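Local coordinates for hypothetical protein Atu2144 (Agrobacterium tumefaciens, PDB 2ODF), which is of unknown function but probably hydrolyses an amide bond, as in the N-formylglutamate amidohydrolase family, at residues A[14-20]-A[76-82]; A[59-65]-A[152-156]; A[93-99]-A[119-123]. All coordinates share one frame; numbering follows the deposited sequence.

Interaction 1 of 3, residues A[14-20]-A[76-82]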
ATOM      1  N   LYS A  14      18.245  -0.363  -3.574  1.00 23.38           N
ATOM      2  CA  LYS A  14      17.044  -0.590  -2.826  1.00 22.57           C
ATOM      3  C   LYS A  14      16.311   0.727  -2.459  1.00 21.01           C
ATOM      4  O   LYS A  14      16.909   1.791  -2.392  1.00 20.32           O
ATOM      5  CB  LYS A  14      17.428  -1.443  -1.613  1.00 23.57           C
ATOM      6  CG  LYS A  14      16.711  -1.099  -0.340  1.00 26.21           C
ATOM      7  CD  LYS A  14      15.562  -2.058  -0.058  1.00 28.01           C
ATOM      8  CE  LYS A  14      14.442  -1.458   0.694  1.00 20.45           C
ATOM      9  NZ  LYS A  14      14.093  -2.397   1.753  1.00 30.64           N
ATOM     10  N   ALA A  15      14.995   0.648  -2.282  1.00 20.07           N
ATOM     11  CA  ALA A  15      14.181   1.814  -1.927  1.00 19.72           C
ATOM     12  C   ALA A  15      14.666   2.541  -0.666  1.00 18.75           C
ATOM     13  O   ALA A  15      14.660   3.742  -0.606  1.00 18.89           O
ATOM     14  CB  ALA A  15      12.696   1.393  -1.739  1.00 18.34           C
ATOM     15  N   VAL A  16      15.067   1.784   0.342  1.00 19.06           N
ATOM     16  CA  VAL A  16      15.282   2.312   1.693  1.00 19.15           C
ATOM     17  C   VAL A  16      16.762   2.278   2.047  1.00 19.10           C
ATOM     18  O   VAL A  16      17.416   1.280   1.833  1.00 18.34           O
ATOM     19  CB  VAL A  16      14.515   1.516   2.761  1.00 19.34           C
ATOM     20  CG1 VAL A  16      14.656   2.196   4.133  1.00 19.63           C
ATOM     21  CG2 VAL A  16      13.016   1.362   2.380  1.00 20.69           C
ATOM     22  N   GLY A  17      17.288   3.416   2.500  1.00 19.13           N
ATOM     23  CA  GLY A  17      18.628   3.507   3.048  1.00 19.37           C
ATOM     24  C   GLY A  17      18.595   3.567   4.560  1.00 19.17           C
ATOM     25  O   GLY A  17      17.677   4.150   5.148  1.00 17.80           O
ATOM     26  N   VAL A  18      19.554   2.918   5.208  1.00 19.58           N
ATOM     27  CA  VAL A  18      19.663   3.030   6.665  1.00 19.89           C
ATOM     28  C   VAL A  18      21.130   3.245   6.973  1.00 20.85           C
ATOM     29  O   VAL A  18      21.972   2.520   6.455  1.00 19.74           O
ATOM     30  CB  VAL A  18      19.118   1.799   7.419  1.00 20.58           C
ATOM     31  CG1 VAL A  18      19.402   1.905   8.951  1.00 19.83           C
ATOM     32  CG2 VAL A  18      17.613   1.613   7.152  1.00 20.86           C
ATOM     33  N   GLU A  19      21.407   4.263   7.764  1.00 20.36           N
ATOM     34  CA  GLU A  19      22.738   4.577   8.191  1.00 21.82           C
ATOM     35  C   GLU A  19      22.813   4.601   9.708  1.00 21.67           C
ATOM     36  O   GLU A  19      21.877   4.928  10.362  1.00 20.87           O
ATOM     37  CB  GLU A  19      23.220   5.868   7.558  1.00 22.15           C
ATOM     38  CG  GLU A  19      23.567   5.746   6.075  1.00 24.03           C
ATOM     39  CD  GLU A  19      23.860   7.085   5.429  1.00 25.68           C
ATOM     40  OE1 GLU A  19      23.981   8.064   6.147  1.00 29.67           O
ATOM     41  OE2 GLU A  19      23.987   7.151   4.213  1.00 29.14           O
ATOM     42  N   ASN A  20      23.938   4.164  10.236  1.00 22.56           N
ATOM     43  CA  ASN A  20      24.097   4.085  11.671  1.00 23.05           C
ATOM     44  C   ASN A  20      23.038   3.158  12.280  1.00 22.21           C
ATOM     45  O   ASN A  20      22.508   3.441  13.286  1.00 21.87           O
ATOM     46  CB  ASN A  20      24.051   5.494  12.228  1.00 23.11           C
ATOM     47  CG  ASN A  20      25.140   5.776  13.199  1.00 27.12           C
ATOM     48  OD1 ASN A  20      25.935   4.942  13.461  1.00 31.22           O
ATOM     49  ND2 ASN A  20      25.141   6.951  13.766  1.00 28.72           N
ATOM     50  N   THR A  76      20.547   6.445  14.450  1.00 19.09           N
ATOM     51  CA  THR A  76      20.123   5.796  13.226  1.00 18.05           C
ATOM     52  C   THR A  76      19.320   6.754  12.325  1.00 18.35           C
ATOM     53  O   THR A  76      18.513   7.579  12.792  1.00 16.79           O
ATOM     54  CB  THR A  76      19.281   4.570  13.564  1.00 18.99           C
ATOM     55  OG1 THR A  76      20.071   3.669  14.340  1.00 16.97           O
ATOM     56  CG2 THR A  76      18.750   3.871  12.300  1.00 18.64           C
ATOM     57  N   LEU A  77      19.565   6.620  11.028  1.00 17.21           N
ATOM     58  CA  LEU A  77      18.898   7.426  10.011  1.00 17.70           C
ATOM     59  C   LEU A  77      18.309   6.487   8.981  1.00 17.26           C
ATOM     60  O   LEU A  77      19.036   5.685   8.413  1.00 18.23           O
ATOM     61  CB  LEU A  77      19.860   8.375   9.324  1.00 17.09           C
ATOM     62  CG  LEU A  77      19.428   9.101   8.049  1.00 16.92           C
ATOM     63  CD1 LEU A  77      18.181   9.940   8.280  1.00 13.09           C
ATOM     64  CD2 LEU A  77      20.593   9.957   7.555  1.00 18.14           C
ATOM     65  N   VAL A  78      17.005   6.594   8.776  1.00 17.61           N
ATOM     66  CA  VAL A  78      16.286   5.866   7.731  1.00 17.39           C
ATOM     67  C   VAL A  78      15.832   6.868   6.703  1.00 17.60           C
ATOM     68  O   VAL A  78      15.191   7.868   7.041  1.00 16.70           O
ATOM     69  CB  VAL A  78      15.064   5.127   8.261  1.00 17.36           C
ATOM     70  CG1 VAL A  78      14.386   4.319   7.118  1.00 16.13           C
ATOM     71  CG2 VAL A  78      15.454   4.224   9.412  1.00 18.73           C
ATOM     72  N   TYR A  79      16.167   6.604   5.442  1.00 17.54           N
ATOM     73  CA  TYR A  79      15.862   7.541   4.386  1.00 18.08           C
ATOM     74  C   TYR A  79      15.414   6.807   3.107  1.00 18.08           C
ATOM     75  O   TYR A  79      15.739   5.630   2.877  1.00 17.87           O
ATOM     76  CB  TYR A  79      17.015   8.508   4.148  1.00 18.16           C
ATOM     77  CG  TYR A  79      18.266   7.908   3.551  1.00 19.35           C
ATOM     78  CD1 TYR A  79      19.199   7.246   4.357  1.00 20.41           C
ATOM     79  CD2 TYR A  79      18.537   8.019   2.202  1.00 20.09           C
ATOM     80  CE1 TYR A  79      20.350   6.696   3.825  1.00 19.67           C
ATOM     81  CE2 TYR A  79      19.715   7.471   1.658  1.00 20.79           C
ATOM     82  CZ  TYR A  79      20.604   6.808   2.479  1.00 19.94           C
ATOM     83  OH  TYR A  79      21.767   6.245   1.960  1.00 20.79           O
ATOM     84  N   GLN A  80      14.630   7.526   2.325  1.00 18.42           N
ATOM     85  CA  GLN A  80      14.108   7.051   1.049  1.00 18.80           C
ATOM     86  C   GLN A  80      15.096   7.414  -0.038  1.00 18.93           C
ATOM     87  O   GLN A  80      15.547   8.569  -0.114  1.00 19.72           O
ATOM     88  CB  GLN A  80      12.742   7.721   0.870  1.00 19.72           C
ATOM     89  CG  GLN A  80      11.941   7.449  -0.345  1.00 20.06           C
ATOM     90  CD  GLN A  80      11.840   5.984  -0.781  1.00 21.01           C
ATOM     91  OE1 GLN A  80      11.061   5.176  -0.235  1.00 22.06           O
ATOM     92  NE2 GLN A  80      12.551   5.674  -1.823  1.00 14.65           N
ATOM     93  N   ARG A  81      15.464   6.433  -0.861  1.00 18.88           N
ATOM     94  CA  ARG A  81      16.479   6.637  -1.901  1.00 18.56           C
ATOM     95  C   ARG A  81      15.946   7.130  -3.260  1.00 18.50           C
ATOM     96  O   ARG A  81      16.732   7.398  -4.148  1.00 17.74           O
ATOM     97  CB  ARG A  81      17.309   5.354  -2.056  1.00 18.49           C
ATOM     98  CG  ARG A  81      18.058   5.013  -0.769  1.00 19.09           C
ATOM     99  CD  ARG A  81      18.976   3.849  -0.907  1.00 19.42           C
ATOM    100  NE  ARG A  81      20.082   4.129  -1.815  1.00 20.52           N
ATOM    101  CZ  ARG A  81      20.162   3.691  -3.065  1.00 22.57           C
ATOM    102  NH1 ARG A  81      19.199   2.932  -3.582  1.00 22.44           N
ATOM    103  NH2 ARG A  81      21.225   4.017  -3.802  1.00 20.60           N
ATOM    104  N   PHE A  82      14.626   7.257  -3.404  1.00 17.73           N
ATOM    105  CA  PHE A  82      14.001   7.740  -4.630  1.00 17.80           C
ATOM    106  C   PHE A  82      13.010   8.849  -4.385  1.00 17.10           C
ATOM    107  O   PHE A  82      12.505   9.020  -3.262  1.00 16.57           O
ATOM    108  CB  PHE A  82      13.345   6.557  -5.398  1.00 18.59           C
ATOM    109  CG  PHE A  82      14.343   5.489  -5.760  1.00 17.21           C
ATOM    110  CD1 PHE A  82      15.063   5.561  -6.934  1.00 18.89           C
ATOM    111  CD2 PHE A  82      14.644   4.489  -4.853  1.00 18.37           C
ATOM    112  CE1 PHE A  82      16.038   4.628  -7.209  1.00 19.35           C
ATOM    113  CE2 PHE A  82      15.589   3.564  -5.124  1.00 17.98           C
ATOM    114  CZ  PHE A  82      16.290   3.627  -6.299  1.00 18.90           C
TER
HETATM  115  O   HOH W   1      24.405   4.680   2.896  1.00 43.02           O
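Gly-17 and Tyr-79 face each other as a hydrogen-bonded antiparallel pair, and the tyrosine ring lies across the glycine. The N of Gly-17 is 2.7 Å from the O of Tyr-79, and the N of Tyr-79 returns a bond to the O of Gly-17. Chi1 of Tyr-79 is 69°, which sets CG between its own N and carbonyl carbon and folds the ring over the neighbouring strand. Gly-17 CA lies over one ring face, 3.9 Å from the centroid, as a CH-pi contact. The ring's far end reaches Glu-19. This side chain runs extended beyond CG, and its carboxylate plane stands 71° from the ring plane. A water spans the polar ends, 2.8 Å from Glu-19 OE2, to which it donates, and 3.2 Å from Tyr-79 OH. OE2 has its stronger partner in Arg-67 of helix 62-73, with which it forms a salt bridge. On the other face, Val-16 CG1 meets Val-78 CG1 at 3.7 Å, and Val-78 packs on Val-134 and Ile-137 of helix 116-143. Two bonds close the ends: Arg-81 NH1 to Lys-14 O (2.8 Å), in the guanidinium plane, and Thr-76 OG1 to Asn-20 O (2.7 Å). Strand 16-19 is the antiparallel edge strand of a mixed sheet with helices on both faces. The glycine under a cross-strand ring is the pairing known in antiparallel sheets as aromatic rescue of glycine.

Interaction 2 of 3, residues A[59-65]-A[152-156]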
ATOM      1  N   ASP A  59      13.863  17.316  -1.038  1.00 17.12           N
ATOM      2  CA  ASP A  59      14.127  18.409  -0.084  1.00 17.51           C
ATOM      3  C   ASP A  59      15.637  18.635  -0.109  1.00 17.29           C
ATOM      4  O   ASP A  59      16.399  17.911   0.567  1.00 17.26           O
ATOM      5  CB  ASP A  59      13.716  18.018   1.337  1.00 16.86           C
ATOM      6  CG  ASP A  59      12.228  17.995   1.549  1.00 18.36           C
ATOM      7  OD1 ASP A  59      11.443  17.983   0.555  1.00 17.66           O
ATOM      8  OD2 ASP A  59      11.826  17.915   2.739  1.00 20.24           O
ATOM      9  N   PRO A  60      16.094  19.643  -0.872  1.00 17.77           N
ATOM     10  CA  PRO A  60      17.536  19.909  -0.912  1.00 18.09           C
ATOM     11  C   PRO A  60      18.073  20.250   0.465  1.00 18.10           C
ATOM     12  O   PRO A  60      17.441  21.014   1.206  1.00 18.60           O
ATOM     13  CB  PRO A  60      17.674  21.135  -1.834  1.00 18.24           C
ATOM     14  CG  PRO A  60      16.336  21.467  -2.326  1.00 19.33           C
ATOM     15  CD  PRO A  60      15.302  20.612  -1.654  1.00 18.12           C
ATOM     16  N   GLY A  61      19.199  19.647   0.811  1.00 18.41           N
ATOM     17  CA  GLY A  61      19.851  19.895   2.088  1.00 18.19           C
ATOM     18  C   GLY A  61      19.425  18.944   3.194  1.00 18.15           C
ATOM     19  O   GLY A  61      20.147  18.781   4.146  1.00 16.66           O
ATOM     20  N   ALA A  62      18.230  18.358   3.082  1.00 17.00           N
ATOM     21  CA  ALA A  62      17.624  17.639   4.207  1.00 17.04           C
ATOM     22  C   ALA A  62      18.388  16.364   4.603  1.00 16.25           C
ATOM     23  O   ALA A  62      18.617  16.125   5.787  1.00 16.50           O
ATOM     24  CB  ALA A  62      16.136  17.339   3.912  1.00 16.79           C
ATOM     25  N   LEU A  63      18.760  15.533   3.633  1.00 15.24           N
ATOM     26  CA  LEU A  63      19.533  14.323   3.909  1.00 15.26           C
ATOM     27  C   LEU A  63      20.926  14.705   4.455  1.00 15.52           C
ATOM     28  O   LEU A  63      21.462  14.038   5.334  1.00 14.53           O
ATOM     29  CB  LEU A  63      19.670  13.469   2.641  1.00 14.69           C
ATOM     30  CG  LEU A  63      20.452  12.193   2.728  1.00 15.13           C
ATOM     31  CD1 LEU A  63      19.832  11.336   3.826  1.00 16.31           C
ATOM     32  CD2 LEU A  63      20.519  11.466   1.326  1.00 15.55           C
ATOM     33  N   ALA A  64      21.473  15.810   3.951  1.00 15.46           N
ATOM     34  CA  ALA A  64      22.818  16.231   4.319  1.00 16.75           C
ATOM     35  C   ALA A  64      22.822  16.621   5.782  1.00 16.96           C
ATOM     36  O   ALA A  64      23.713  16.210   6.533  1.00 18.68           O
ATOM     37  CB  ALA A  64      23.259  17.422   3.446  1.00 15.87           C
ATOM     38  N   VAL A  65      21.813  17.418   6.168  1.00 17.98           N
ATOM     39  CA  VAL A  65      21.590  17.807   7.556  1.00 18.10           C
ATOM     40  C   VAL A  65      21.300  16.590   8.422  1.00 18.27           C
ATOM     41  O   VAL A  65      21.852  16.463   9.495  1.00 17.65           O
ATOM     42  CB  VAL A  65      20.463  18.844   7.690  1.00 18.70           C
ATOM     43  CG1 VAL A  65      20.028  18.989   9.151  1.00 18.50           C
ATOM     44  CG2 VAL A  65      20.910  20.192   7.100  1.00 16.81           C
ATOM     45  N   THR A 152      11.737  13.612  12.196  1.00 16.88           N
ATOM     46  CA  THR A 152      11.807  13.706  10.735  1.00 17.09           C
ATOM     47  C   THR A 152      12.427  15.045  10.288  1.00 16.90           C
ATOM     48  O   THR A 152      12.254  16.097  10.927  1.00 16.07           O
ATOM     49  CB  THR A 152      10.440  13.478  10.068  1.00 17.38           C
ATOM     50  OG1 THR A 152       9.644  14.653  10.154  1.00 18.54           O
ATOM     51  CG2 THR A 152       9.658  12.348  10.744  1.00 18.13           C
ATOM     52  N   ILE A 153      13.169  14.977   9.187  1.00 15.90           N
ATOM     53  CA  ILE A 153      13.939  16.125   8.690  1.00 16.64           C
ATOM     54  C   ILE A 153      13.513  16.482   7.280  1.00 16.62           C
ATOM     55  O   ILE A 153      13.595  15.653   6.356  1.00 16.92           O
ATOM     56  CB  ILE A 153      15.475  15.818   8.668  1.00 16.85           C
ATOM     57  CG1 ILE A 153      15.985  15.341  10.035  1.00 18.11           C
ATOM     58  CG2 ILE A 153      16.260  16.998   8.136  1.00 15.70           C
ATOM     59  CD1 ILE A 153      15.848  16.337  11.184  1.00 14.43           C
ATOM     60  N   HIS A 154      13.093  17.733   7.113  1.00 16.26           N
ATOM     61  CA  HIS A 154      12.561  18.250   5.865  1.00 16.96           C
ATOM     62  C   HIS A 154      13.180  19.627   5.561  1.00 16.73           C
ATOM     63  O   HIS A 154      13.652  20.330   6.479  1.00 16.90           O
ATOM     64  CB  HIS A 154      11.046  18.445   5.954  1.00 17.04           C
ATOM     65  CG  HIS A 154      10.257  17.171   5.909  1.00 18.86           C
ATOM     66  ND1 HIS A 154      10.266  16.249   6.934  1.00 22.63           N
ATOM     67  CD2 HIS A 154       9.442  16.667   4.952  1.00 18.33           C
ATOM     68  CE1 HIS A 154       9.466  15.243   6.616  1.00 21.63           C
ATOM     69  NE2 HIS A 154       8.968  15.466   5.414  1.00 23.26           N
ATOM     70  N   SER A 155      13.150  20.015   4.290  1.00 16.91           N
ATOM     71  CA  SER A 155      13.416  21.401   3.909  1.00 17.07           C
ATOM     72  C   SER A 155      12.294  21.921   3.049  1.00 18.04           C
ATOM     73  O   SER A 155      11.508  21.144   2.445  1.00 17.61           O
ATOM     74  CB  SER A 155      14.805  21.597   3.222  1.00 17.78           C
ATOM     75  OG  SER A 155      14.869  21.076   1.902  1.00 15.76           O
ATOM     76  N   PHE A 156      12.195  23.244   3.021  1.00 19.06           N
ATOM     77  CA  PHE A 156      11.148  23.920   2.304  1.00 19.91           C
ATOM     78  C   PHE A 156      11.702  25.093   1.529  1.00 20.73           C
ATOM     79  O   PHE A 156      12.733  25.674   1.863  1.00 20.27           O
ATOM     80  CB  PHE A 156       9.977  24.342   3.218  1.00 20.39           C
ATOM     81  CG  PHE A 156      10.341  25.347   4.293  1.00 21.05           C
ATOM     82  CD1 PHE A 156      10.851  24.931   5.513  1.00 20.29           C
ATOM     83  CD2 PHE A 156      10.126  26.710   4.093  1.00 21.06           C
ATOM     84  CE1 PHE A 156      11.172  25.871   6.527  1.00 20.39           C
ATOM     85  CE2 PHE A 156      10.453  27.655   5.107  1.00 19.47           C
ATOM     86  CZ  PHE A 156      10.951  27.205   6.326  1.00 19.35           C
TER
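Asp-59 and Ser-155 bring their backbones together, CA to CA 5.0 Å, where the turn leading into helix 62-73 passes the last residues of strand 149-156. Asp-59 reaches over the strand with its carboxylate. Its OD2 accepts the N-H of Ser-155 at 2.9 Å, and the donor stands above the carboxylate plane, 45° out of it. Asp-59 OD2 also lies 3.2 Å from His-154 CA. The other oxygen, OD1, turns to His-33 in a weak hydrogen bond, while Arg-84 is a more distant, weak ion partner. Ser-155 ties down the next residue of the turn. With chi1 at 72°, its hydroxyl sits between its own N and carbonyl carbon, facing the turn, and Ser-155 OG donates to Pro-60 O at 2.7 Å. Both bonds hold the turn just ahead of Gly-61, the N-cap residue, whose O accepts from the N of Val-65. Next to this polar part, Ile-153 CG2 meets the helix start, 3.4 Å from the carbonyl Ala-62 O and 4.2 Å from Ala-62 CB. Val-65 CG1 is 4.4 Å from Ile-153 CG2. Ala-66 and Leu-69 of the helix also pack on Ile-153. The contact thus seats the start of a helix on the C-terminal end of a parallel strand. In alpha/beta enzymes such as the zinc exopeptidase clan, the C-terminal ends of the parallel strands commonly carry the active site.

Interaction 3 of 3, residues A[93-99]-A[119-123]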
ATOM      1  N   PRO A  93      -1.524   6.280   0.460  1.00 19.02           N
ATOM      2  CA  PRO A  93      -1.856   6.099  -0.931  1.00 20.42           C
ATOM      3  C   PRO A  93      -3.228   6.632  -1.347  1.00 22.14           C
ATOM      4  O   PRO A  93      -3.429   6.850  -2.532  1.00 22.77           O
ATOM      5  CB  PRO A  93      -1.739   4.581  -1.141  1.00 21.39           C
ATOM      6  CG  PRO A  93      -1.750   3.979   0.144  1.00 20.36           C
ATOM      7  CD  PRO A  93      -1.293   4.998   1.146  1.00 19.46           C
ATOM      8  N   GLU A  94      -4.115   6.872  -0.378  1.00 23.52           N
ATOM      9  CA  GLU A  94      -5.424   7.505  -0.586  1.00 23.96           C
ATOM     10  C   GLU A  94      -5.302   9.007  -0.899  1.00 24.77           C
ATOM     11  O   GLU A  94      -6.192   9.586  -1.519  1.00 25.65           O
ATOM     12  CB  GLU A  94      -6.372   7.248   0.628  1.00 25.80           C
ATOM     13  CG  GLU A  94      -5.709   6.896   2.073  1.00 28.00           C
ATOM     14  CD  GLU A  94      -5.068   5.481   2.216  1.00 30.66           C
ATOM     15  OE1 GLU A  94      -3.881   5.423   1.931  1.00 37.21           O
ATOM     16  OE2 GLU A  94      -5.667   4.422   2.636  1.00 26.53           O
ATOM     17  N   SER A  95      -4.205   9.647  -0.487  1.00 22.93           N
ATOM     18  CA  SER A  95      -4.037  11.086  -0.718  1.00 22.33           C
ATOM     19  C   SER A  95      -3.658  11.406  -2.163  1.00 21.48           C
ATOM     20  O   SER A  95      -2.809  10.730  -2.735  1.00 20.43           O
ATOM     21  CB  SER A  95      -2.928  11.636   0.191  1.00 22.62           C
ATOM     22  OG  SER A  95      -2.596  12.972  -0.174  1.00 22.21           O
ATOM     23  N   PRO A  96      -4.251  12.470  -2.748  1.00 21.34           N
ATOM     24  CA  PRO A  96      -3.809  12.901  -4.076  1.00 21.60           C
ATOM     25  C   PRO A  96      -2.360  13.344  -4.138  1.00 20.78           C
ATOM     26  O   PRO A  96      -1.769  13.373  -5.219  1.00 21.21           O
ATOM     27  CB  PRO A  96      -4.722  14.097  -4.382  1.00 21.70           C
ATOM     28  CG  PRO A  96      -5.879  13.922  -3.554  1.00 23.56           C
ATOM     29  CD  PRO A  96      -5.395  13.272  -2.284  1.00 21.38           C
ATOM     30  N   SER A  97      -1.780  13.713  -2.999  1.00 20.04           N
ATOM     31  CA  SER A  97      -0.389  14.156  -2.982  1.00 19.00           C
ATOM     32  C   SER A  97       0.578  12.981  -2.956  1.00 17.27           C
ATOM     33  O   SER A  97       1.755  13.190  -3.107  1.00 17.00           O
ATOM     34  CB  SER A  97      -0.109  15.084  -1.789  1.00 19.82           C
ATOM     35  OG  SER A  97      -0.718  16.335  -2.037  1.00 22.45           O
ATOM     36  N   ALA A  98       0.111  11.750  -2.778  1.00 16.53           N
ATOM     37  CA  ALA A  98       1.042  10.607  -2.729  1.00 17.04           C
ATOM     38  C   ALA A  98       1.799  10.413  -4.050  1.00 17.08           C
ATOM     39  O   ALA A  98       2.991  10.046  -4.069  1.00 16.62           O
ATOM     40  CB  ALA A  98       0.301   9.308  -2.338  1.00 16.78           C
ATOM     41  N   MET A  99       1.068  10.618  -5.122  1.00 17.13           N
ATOM     42  CA  MET A  99       1.556  10.487  -6.457  1.00 16.79           C
ATOM     43  C   MET A  99       1.052  11.690  -7.197  1.00 17.75           C
ATOM     44  O   MET A  99       0.031  11.642  -7.773  1.00 16.79           O
ATOM     45  CB  MET A  99       1.084   9.190  -7.096  1.00 17.44           C
ATOM     46  CG  MET A  99       1.523   7.963  -6.350  1.00 17.77           C
ATOM     47  SD  MET A  99       0.896   6.339  -6.861  1.00 12.42           S
ATOM     48  CE  MET A  99       0.353   5.734  -5.383  1.00 18.39           C
ATOM     49  N   ARG A 119      -0.255   2.441  -9.479  1.00 16.75           N
ATOM     50  CA  ARG A 119      -0.426   2.825  -8.090  1.00 17.27           C
ATOM     51  C   ARG A 119       0.011   1.703  -7.154  1.00 16.79           C
ATOM     52  O   ARG A 119       0.704   1.951  -6.166  1.00 17.38           O
ATOM     53  CB  ARG A 119      -1.868   3.194  -7.788  1.00 17.48           C
ATOM     54  CG  ARG A 119      -2.340   4.474  -8.542  1.00 18.87           C
ATOM     55  CD  ARG A 119      -3.688   4.972  -8.027  1.00 17.89           C
ATOM     56  NE  ARG A 119      -3.523   5.604  -6.729  1.00 23.21           N
ATOM     57  CZ  ARG A 119      -3.126   6.861  -6.543  1.00 23.78           C
ATOM     58  NH1 ARG A 119      -2.860   7.662  -7.568  1.00 24.48           N
ATOM     59  NH2 ARG A 119      -2.997   7.318  -5.319  1.00 27.27           N
ATOM     60  N   PHE A 120      -0.355   0.475  -7.479  1.00 16.17           N
ATOM     61  CA  PHE A 120       0.049  -0.638  -6.655  1.00 16.35           C
ATOM     62  C   PHE A 120       1.588  -0.775  -6.714  1.00 16.12           C
ATOM     63  O   PHE A 120       2.207  -0.940  -5.696  1.00 15.35           O
ATOM     64  CB  PHE A 120      -0.633  -1.963  -7.029  1.00 16.80           C
ATOM     65  CG  PHE A 120      -0.165  -3.077  -6.189  1.00 16.04           C
ATOM     66  CD1 PHE A 120      -0.632  -3.223  -4.900  1.00 17.91           C
ATOM     67  CD2 PHE A 120       0.880  -3.864  -6.596  1.00 18.20           C
ATOM     68  CE1 PHE A 120      -0.145  -4.215  -4.093  1.00 17.69           C
ATOM     69  CE2 PHE A 120       1.375  -4.833  -5.790  1.00 17.15           C
ATOM     70  CZ  PHE A 120       0.866  -5.002  -4.529  1.00 16.74           C
ATOM     71  N   ALA A 121       2.160  -0.715  -7.913  1.00 15.54           N
ATOM     72  CA  ALA A 121       3.594  -0.879  -8.116  1.00 16.32           C
ATOM     73  C   ALA A 121       4.389   0.080  -7.223  1.00 16.78           C
ATOM     74  O   ALA A 121       5.299  -0.341  -6.486  1.00 16.08           O
ATOM     75  CB  ALA A 121       3.955  -0.672  -9.615  1.00 16.80           C
ATOM     76  N   ARG A 122       4.009   1.361  -7.249  1.00 17.16           N
ATOM     77  CA  ARG A 122       4.718   2.380  -6.464  1.00 17.13           C
ATOM     78  C   ARG A 122       4.496   2.204  -4.980  1.00 16.71           C
ATOM     79  O   ARG A 122       5.404   2.348  -4.198  1.00 15.92           O
ATOM     80  CB  ARG A 122       4.252   3.760  -6.884  1.00 17.34           C
ATOM     81  CG  ARG A 122       4.548   4.049  -8.336  1.00 17.11           C
ATOM     82  CD  ARG A 122       4.160   5.437  -8.641  1.00 17.00           C
ATOM     83  NE  ARG A 122       4.277   5.775 -10.053  1.00 16.39           N
ATOM     84  CZ  ARG A 122       4.275   7.019 -10.524  1.00 18.71           C
ATOM     85  NH1 ARG A 122       4.227   8.057  -9.690  1.00 18.09           N
ATOM     86  NH2 ARG A 122       4.326   7.228 -11.837  1.00 18.14           N
ATOM     87  N   THR A 123       3.260   1.908  -4.593  1.00 17.55           N
ATOM     88  CA  THR A 123       2.929   1.686  -3.197  1.00 16.59           C
ATOM     89  C   THR A 123       3.722   0.518  -2.594  1.00 16.51           C
ATOM     90  O   THR A 123       4.230   0.597  -1.467  1.00 16.91           O
ATOM     91  CB  THR A 123       1.398   1.443  -3.029  1.00 16.69           C
ATOM     92  OG1 THR A 123       0.646   2.562  -3.544  1.00 15.66           O
ATOM     93  CG2 THR A 123       1.052   1.230  -1.599  1.00 15.94           C
TER
HETATM   94  O   HOH W   2      -2.006  10.019  -5.092  1.00 22.98           O
HETATM   95  O   HOH W   3      -2.164  10.544  -8.285  1.00 33.11           O
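An early turn of helix 116-143 is tied to the loop 93-99, chiefly by Arg-119 and Met-99. Arg-119 NH2 donates to Pro-93 O at 2.9 Å. The carbonyl oxygen lies in the guanidinium plane, although the N-H is bent to 139°. Two waters lie in the same plane, on a different side from Pro-93 O. One water O, 2.9 Å from Arg-119 NH2, joins it to Ser-95 O and Met-99 N; the other links NH1 to Met-99 O. One direct bond and two water bridges fix the rotation of the flat group. Within the loop, residues 95-98 form a type I turn, and Ser-95 OG accepts from Ser-97 N in an ST turn. The Met-99 side chain crosses Arg-119 and Arg-122 obliquely and Thr-123 at about a right angle. Met-99 CE lies over one face of the Arg-119 guanidinium, 3.7 Å above the plane and offset toward its rim; Met-99 SD is 3.8 Å from Arg-122 CD. Arg-122 forms a salt bridge with Glu-118. Thr-123 OG1 donates to Arg-119 O at 2.7 Å and also touches Met-99 CE. The loop also meets the second subunit: Glu-94 pairs with Arg-119 of that other chain, and Pro-93 packs on its Pro-93.

Overall arrangement
Interactions 1 and 2 belong to the same mixed sheet, with centres about 13 Å apart. They touch through Leu-63 of helix 62-73, whose CD1 packs on Tyr-79 and Leu-77. Along the chain their segments alternate: the helix that begins at interaction 2 leads into strand 77-80 of interaction 1. Interaction 3 lies apart, its centre about 20 Å from that of interaction 1 and 22 Å from that of interaction 2, and touches neither. It opens after interaction 1 has closed and is nested within interaction 2; its helix 116-143 leads into strand 149-156. Interactions 1 and 2 thus tie the edge and the middle of the sheet together through helix 62-73, while interaction 3 lies toward the second subunit.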